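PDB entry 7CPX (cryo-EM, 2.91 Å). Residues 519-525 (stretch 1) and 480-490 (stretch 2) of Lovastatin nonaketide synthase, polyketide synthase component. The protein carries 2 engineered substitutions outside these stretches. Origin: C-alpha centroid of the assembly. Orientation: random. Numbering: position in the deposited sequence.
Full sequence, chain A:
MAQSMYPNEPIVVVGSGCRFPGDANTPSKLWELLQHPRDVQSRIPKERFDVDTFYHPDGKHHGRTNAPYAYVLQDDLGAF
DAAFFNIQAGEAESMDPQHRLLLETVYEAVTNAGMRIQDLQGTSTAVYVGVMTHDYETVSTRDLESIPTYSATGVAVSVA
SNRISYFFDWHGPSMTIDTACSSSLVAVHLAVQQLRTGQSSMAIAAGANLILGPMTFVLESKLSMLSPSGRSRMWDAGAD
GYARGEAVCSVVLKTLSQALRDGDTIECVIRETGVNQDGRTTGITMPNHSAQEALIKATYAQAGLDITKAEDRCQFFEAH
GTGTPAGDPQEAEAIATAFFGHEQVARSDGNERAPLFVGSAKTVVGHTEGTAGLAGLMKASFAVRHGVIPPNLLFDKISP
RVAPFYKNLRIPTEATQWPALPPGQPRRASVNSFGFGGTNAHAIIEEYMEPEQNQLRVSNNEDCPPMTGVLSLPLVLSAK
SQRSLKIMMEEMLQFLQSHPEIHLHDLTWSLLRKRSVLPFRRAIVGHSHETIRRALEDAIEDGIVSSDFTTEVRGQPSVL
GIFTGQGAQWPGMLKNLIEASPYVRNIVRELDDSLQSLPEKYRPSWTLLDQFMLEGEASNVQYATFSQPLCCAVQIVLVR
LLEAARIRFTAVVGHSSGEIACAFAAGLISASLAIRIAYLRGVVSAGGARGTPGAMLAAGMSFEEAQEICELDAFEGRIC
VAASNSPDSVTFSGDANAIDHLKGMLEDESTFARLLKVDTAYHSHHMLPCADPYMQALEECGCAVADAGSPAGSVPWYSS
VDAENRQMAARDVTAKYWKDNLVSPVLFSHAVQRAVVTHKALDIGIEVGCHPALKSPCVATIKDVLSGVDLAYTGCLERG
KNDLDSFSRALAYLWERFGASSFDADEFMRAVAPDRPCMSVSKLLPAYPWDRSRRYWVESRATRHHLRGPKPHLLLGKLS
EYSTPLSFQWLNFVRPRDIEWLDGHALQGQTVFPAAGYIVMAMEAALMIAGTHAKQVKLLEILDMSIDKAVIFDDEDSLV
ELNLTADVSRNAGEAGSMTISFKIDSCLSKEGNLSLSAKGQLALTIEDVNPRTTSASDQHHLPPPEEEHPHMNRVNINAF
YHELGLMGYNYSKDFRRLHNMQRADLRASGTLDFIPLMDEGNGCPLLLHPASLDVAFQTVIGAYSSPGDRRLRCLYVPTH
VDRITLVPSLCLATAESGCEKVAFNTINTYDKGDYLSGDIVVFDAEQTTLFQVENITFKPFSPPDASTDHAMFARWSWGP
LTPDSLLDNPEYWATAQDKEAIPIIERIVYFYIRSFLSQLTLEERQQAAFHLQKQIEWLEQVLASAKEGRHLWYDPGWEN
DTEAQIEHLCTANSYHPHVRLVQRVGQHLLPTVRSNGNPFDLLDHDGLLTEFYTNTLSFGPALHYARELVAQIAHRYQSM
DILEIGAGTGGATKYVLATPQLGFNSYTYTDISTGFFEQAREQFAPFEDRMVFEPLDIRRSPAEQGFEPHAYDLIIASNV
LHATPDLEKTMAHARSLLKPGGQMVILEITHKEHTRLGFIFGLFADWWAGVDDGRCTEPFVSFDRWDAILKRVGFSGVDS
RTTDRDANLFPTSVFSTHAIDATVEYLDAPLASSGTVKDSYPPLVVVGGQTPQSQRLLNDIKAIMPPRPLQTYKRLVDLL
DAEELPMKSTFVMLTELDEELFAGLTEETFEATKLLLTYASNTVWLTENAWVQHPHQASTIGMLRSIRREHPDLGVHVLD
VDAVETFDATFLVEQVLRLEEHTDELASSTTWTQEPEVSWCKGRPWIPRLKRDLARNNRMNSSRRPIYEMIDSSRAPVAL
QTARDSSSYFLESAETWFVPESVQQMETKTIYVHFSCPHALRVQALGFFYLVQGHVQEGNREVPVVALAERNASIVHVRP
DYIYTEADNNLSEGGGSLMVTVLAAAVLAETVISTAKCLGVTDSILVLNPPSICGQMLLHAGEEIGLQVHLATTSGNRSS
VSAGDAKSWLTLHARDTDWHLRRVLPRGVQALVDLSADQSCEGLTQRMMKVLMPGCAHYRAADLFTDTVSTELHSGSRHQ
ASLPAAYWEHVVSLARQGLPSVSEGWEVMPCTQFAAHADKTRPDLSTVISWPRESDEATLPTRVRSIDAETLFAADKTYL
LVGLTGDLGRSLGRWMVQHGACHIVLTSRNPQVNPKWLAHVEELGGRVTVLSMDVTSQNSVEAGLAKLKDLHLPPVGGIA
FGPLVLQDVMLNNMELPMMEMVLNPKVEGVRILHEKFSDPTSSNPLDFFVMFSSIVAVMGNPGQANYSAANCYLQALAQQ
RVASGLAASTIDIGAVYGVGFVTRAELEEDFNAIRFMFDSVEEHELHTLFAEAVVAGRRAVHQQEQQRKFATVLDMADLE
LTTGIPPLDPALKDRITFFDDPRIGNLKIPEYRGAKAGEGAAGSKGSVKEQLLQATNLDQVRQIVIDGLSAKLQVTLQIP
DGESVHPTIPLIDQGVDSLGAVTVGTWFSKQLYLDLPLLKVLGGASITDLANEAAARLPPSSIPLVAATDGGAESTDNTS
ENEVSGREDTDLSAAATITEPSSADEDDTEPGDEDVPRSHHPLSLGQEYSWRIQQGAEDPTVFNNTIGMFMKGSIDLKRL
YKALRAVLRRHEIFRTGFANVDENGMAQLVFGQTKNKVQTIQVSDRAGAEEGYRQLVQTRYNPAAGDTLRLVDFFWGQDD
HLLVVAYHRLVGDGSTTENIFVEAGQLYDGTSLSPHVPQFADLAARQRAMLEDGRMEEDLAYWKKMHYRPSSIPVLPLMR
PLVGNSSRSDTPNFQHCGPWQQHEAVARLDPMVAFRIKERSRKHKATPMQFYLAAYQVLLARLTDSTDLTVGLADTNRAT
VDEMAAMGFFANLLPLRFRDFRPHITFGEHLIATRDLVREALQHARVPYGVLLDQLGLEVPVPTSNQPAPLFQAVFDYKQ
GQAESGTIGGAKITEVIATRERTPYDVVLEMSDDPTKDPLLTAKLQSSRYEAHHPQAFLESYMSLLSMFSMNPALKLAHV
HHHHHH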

# COMPACT_ATOMS: atom_id res chain seq x y z
N PRO A 519 20.79 -38.58 26.05
CA PRO A 519 22.12 -38.85 25.48
C PRO A 519 23.28 -38.38 26.34
O PRO A 519 24.14 -39.19 26.71
CB PRO A 519 22.07 -38.08 24.15
CG PRO A 519 20.64 -38.06 23.78
CD PRO A 519 19.88 -37.96 25.08
N PHE A 520 23.33 -37.10 26.67
CA PHE A 520 24.40 -36.58 27.51
C PHE A 520 24.12 -36.96 28.96
O PHE A 520 23.06 -36.62 29.50
CB PHE A 520 24.52 -35.06 27.36
CG PHE A 520 25.00 -34.64 26.00
CD1 PHE A 520 24.11 -34.50 24.95
CD2 PHE A 520 26.34 -34.38 25.77
CE1 PHE A 520 24.54 -34.11 23.70
CE2 PHE A 520 26.78 -33.99 24.53
CZ PHE A 520 25.88 -33.85 23.49
N ARG A 521 25.05 -37.67 29.58
CA ARG A 521 24.87 -38.24 30.90
C ARG A 521 25.97 -37.78 31.84
O ARG A 521 27.11 -37.57 31.42
CB ARG A 521 24.87 -39.78 30.85
CG ARG A 521 23.77 -40.39 30.00
CD ARG A 521 24.00 -41.88 29.83
NE ARG A 521 22.91 -42.54 29.12
CZ ARG A 521 22.79 -42.59 27.80
NH1 ARG A 521 23.68 -42.01 27.00
NH2 ARG A 521 21.77 -43.24 27.26
N ARG A 522 25.62 -37.64 33.11
CA ARG A 522 26.60 -37.46 34.17
C ARG A 522 26.07 -38.12 35.43
O ARG A 522 24.86 -38.26 35.62
CB ARG A 522 26.91 -35.98 34.43
CG ARG A 522 27.92 -35.73 35.55
CD ARG A 522 29.27 -36.41 35.29
NE ARG A 522 30.11 -36.44 36.47
CZ ARG A 522 31.11 -35.61 36.72
NH1 ARG A 522 31.44 -34.64 35.87
NH2 ARG A 522 31.81 -35.75 37.84
N ALA A 523 27.00 -38.53 36.28
CA ALA A 523 26.66 -39.18 37.54
C ALA A 523 27.54 -38.62 38.64
O ALA A 523 28.74 -38.40 38.43
CB ALA A 523 26.83 -40.70 37.44
N ILE A 524 26.95 -38.39 39.80
CA ILE A 524 27.61 -37.77 40.94
C ILE A 524 27.67 -38.79 42.07
O ILE A 524 26.70 -39.51 42.32
CB ILE A 524 26.88 -36.49 41.38
CG1 ILE A 524 26.59 -35.59 40.18
CG2 ILE A 524 27.68 -35.75 42.42
CD1 ILE A 524 27.82 -35.18 39.40
N VAL A 525 28.81 -38.84 42.75
CA VAL A 525 29.07 -39.82 43.79
C VAL A 525 29.12 -39.10 45.13
O VAL A 525 29.88 -38.13 45.29
CB VAL A 525 30.37 -40.59 43.53
CG1 VAL A 525 30.68 -41.53 44.68
CG2 VAL A 525 30.27 -41.37 42.23
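Stretch 2, residues 480-490: KSQRSLKIMME

A helix laid along a β-strand is among the commonest elements of α/β packing, and the pairing of residues 480-490 with residues 519-525 is a compact example. Stretch 1 is extended from F520 to I524, with P519 leading into the strand. In stretch 2, K480 and S481 precede the helix; S481 is extended, and from Q482 the chain runs as a regular α-helix that continues past E490. Its backbone bonds follow the i to i+4 pattern, beginning with L485 N to S481 O at 2.8 Å. The two elements run in broadly the same direction: their axes cross at -29° and approach to 8.1 Å, a separation that leaves room for one layer of side chains. The two backbones come nearest just before these elements begin, where the CA atoms of P519 and K480 lie 5.4 Å apart.

S481 caps the helix. Its OG accepts from S484 N at 3.1 Å, satisfying an amide that has no helical carbonyl before it, and S484 OG donates to the same S481 OG at 2.7 Å. A weak hydrogen bond runs from R483 N to Q482 OE1 at 3.2 Å.

No hydrogen bond links the stretches, so the contact rests on packing, and the alternation of the strand sets which of its side chains face the helix. The CA-to-CB bonds of F520, R522 and I524 point toward the helix, whereas those of R521 and A523 point away. F520 has the largest share of the contact. Its ring lies against the start of the helix, with Q482 N over one face, 3.5 Å from F520 CG, while K480 O approaches the ring edge at 3.1 Å from F520 CD1. Beside it, P519 CD meets K480 CD at 3.6 Å; although the CA-to-CB bond of K480 points away from the strand, its aliphatic chain still reaches the proline ring.

Farther along, L485 and M489, one helical turn apart, face the strand. L485 CD2 packs on the strand backbone, 3.4 Å from R521 C and 3.6 Å from F520 O, and also lies 3.7 Å from R522 CB. The next turn brings M489 SD to 3.9 Å from R522 CG and to a looser 4.4 Å from I524 CD1. R522 thus offers its aliphatic base to the helix while its end leads away, with R522 NE bonded to A523 O at 3.1 Å. Residues one turn apart on a helix can thus follow a strand's inward-facing side chains, while the segment starting the helix packs on the strand's first residue.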

# COMPACT_ATOMS: atom_id res chain seq x y z
N LYS A 480 19.63 -33.75 26.75
CA LYS A 480 19.90 -33.88 25.33
C LYS A 480 21.10 -33.06 24.88
O LYS A 480 21.58 -33.27 23.76
CB LYS A 480 18.67 -33.47 24.53
CG LYS A 480 17.52 -34.46 24.60
CD LYS A 480 17.65 -35.55 23.55
CE LYS A 480 16.49 -36.53 23.64
NZ LYS A 480 15.87 -36.78 22.31
N SER A 481 21.60 -32.16 25.72
CA SER A 481 22.77 -31.35 25.40
C SER A 481 23.62 -31.20 26.65
O SER A 481 23.09 -31.11 27.77
CB SER A 481 22.37 -29.98 24.86
OG SER A 481 21.60 -29.26 25.81
N GLN A 482 24.94 -31.17 26.47
CA GLN A 482 25.83 -31.01 27.61
C GLN A 482 25.59 -29.68 28.32
O GLN A 482 25.78 -29.59 29.54
CB GLN A 482 27.30 -31.12 27.17
CG GLN A 482 27.83 -29.95 26.35
CD GLN A 482 27.23 -29.87 24.96
OE1 GLN A 482 26.02 -30.04 24.78
NE2 GLN A 482 28.07 -29.61 23.96
N ARG A 483 25.19 -28.65 27.58
CA ARG A 483 24.80 -27.40 28.22
C ARG A 483 23.60 -27.62 29.13
O ARG A 483 23.57 -27.15 30.28
CB ARG A 483 24.48 -26.34 27.16
CG ARG A 483 23.92 -25.04 27.71
CD ARG A 483 23.63 -24.06 26.59
NE ARG A 483 23.07 -22.81 27.09
CZ ARG A 483 21.79 -22.62 27.39
NH1 ARG A 483 20.90 -23.58 27.25
NH2 ARG A 483 21.40 -21.43 27.83
N SER A 484 22.58 -28.33 28.63
CA SER A 484 21.43 -28.64 29.46
C SER A 484 21.82 -29.51 30.64
O SER A 484 21.26 -29.35 31.73
CB SER A 484 20.36 -29.34 28.61
OG SER A 484 19.84 -28.47 27.63
N LEU A 485 22.76 -30.43 30.46
CA LEU A 485 23.21 -31.26 31.57
C LEU A 485 23.92 -30.44 32.63
O LEU A 485 23.73 -30.67 33.83
CB LEU A 485 24.13 -32.37 31.05
CG LEU A 485 24.68 -33.36 32.07
CD1 LEU A 485 23.58 -33.88 32.99
CD2 LEU A 485 25.36 -34.51 31.36
N LYS A 486 24.74 -29.47 32.22
CA LYS A 486 25.39 -28.59 33.18
C LYS A 486 24.37 -27.74 33.93
O LYS A 486 24.50 -27.54 35.14
CB LYS A 486 26.41 -27.70 32.47
CG LYS A 486 27.22 -26.82 33.40
CD LYS A 486 28.31 -26.07 32.65
CE LYS A 486 29.16 -25.24 33.60
NZ LYS A 486 30.26 -24.54 32.88
N ILE A 487 23.36 -27.24 33.22
CA ILE A 487 22.31 -26.48 33.89
C ILE A 487 21.55 -27.37 34.85
O ILE A 487 21.12 -26.94 35.92
CB ILE A 487 21.38 -25.82 32.86
CG1 ILE A 487 22.17 -24.89 31.93
CG2 ILE A 487 20.31 -25.01 33.57
CD1 ILE A 487 21.41 -24.46 30.70
N MET A 488 21.36 -28.64 34.48
CA MET A 488 20.73 -29.59 35.39
C MET A 488 21.56 -29.78 36.65
O MET A 488 21.02 -29.85 37.75
CB MET A 488 20.53 -30.94 34.69
CG MET A 488 19.34 -30.98 33.77
SD MET A 488 19.01 -32.63 33.12
CE MET A 488 18.34 -33.44 34.57
N MET A 489 22.88 -29.90 36.49
CA MET A 489 23.74 -30.04 37.66
C MET A 489 23.65 -28.81 38.56
O MET A 489 23.55 -28.93 39.79
CB MET A 489 25.18 -30.28 37.23
CG MET A 489 25.42 -31.66 36.64
SD MET A 489 27.17 -32.04 36.36
CE MET A 489 27.56 -30.90 35.03
N GLU A 490 23.66 -27.62 37.96
CA GLU A 490 23.52 -26.40 38.74
C GLU A 490 22.19 -26.37 39.49
O GLU A 490 22.14 -26.06 40.69
CB GLU A 490 23.65 -25.18 37.83
CG GLU A 490 25.02 -24.99 37.20
CD GLU A 490 26.03 -24.39 38.15
OE1 GLU A 490 25.79 -24.44 39.38
OE2 GLU A 490 27.05 -23.86 37.68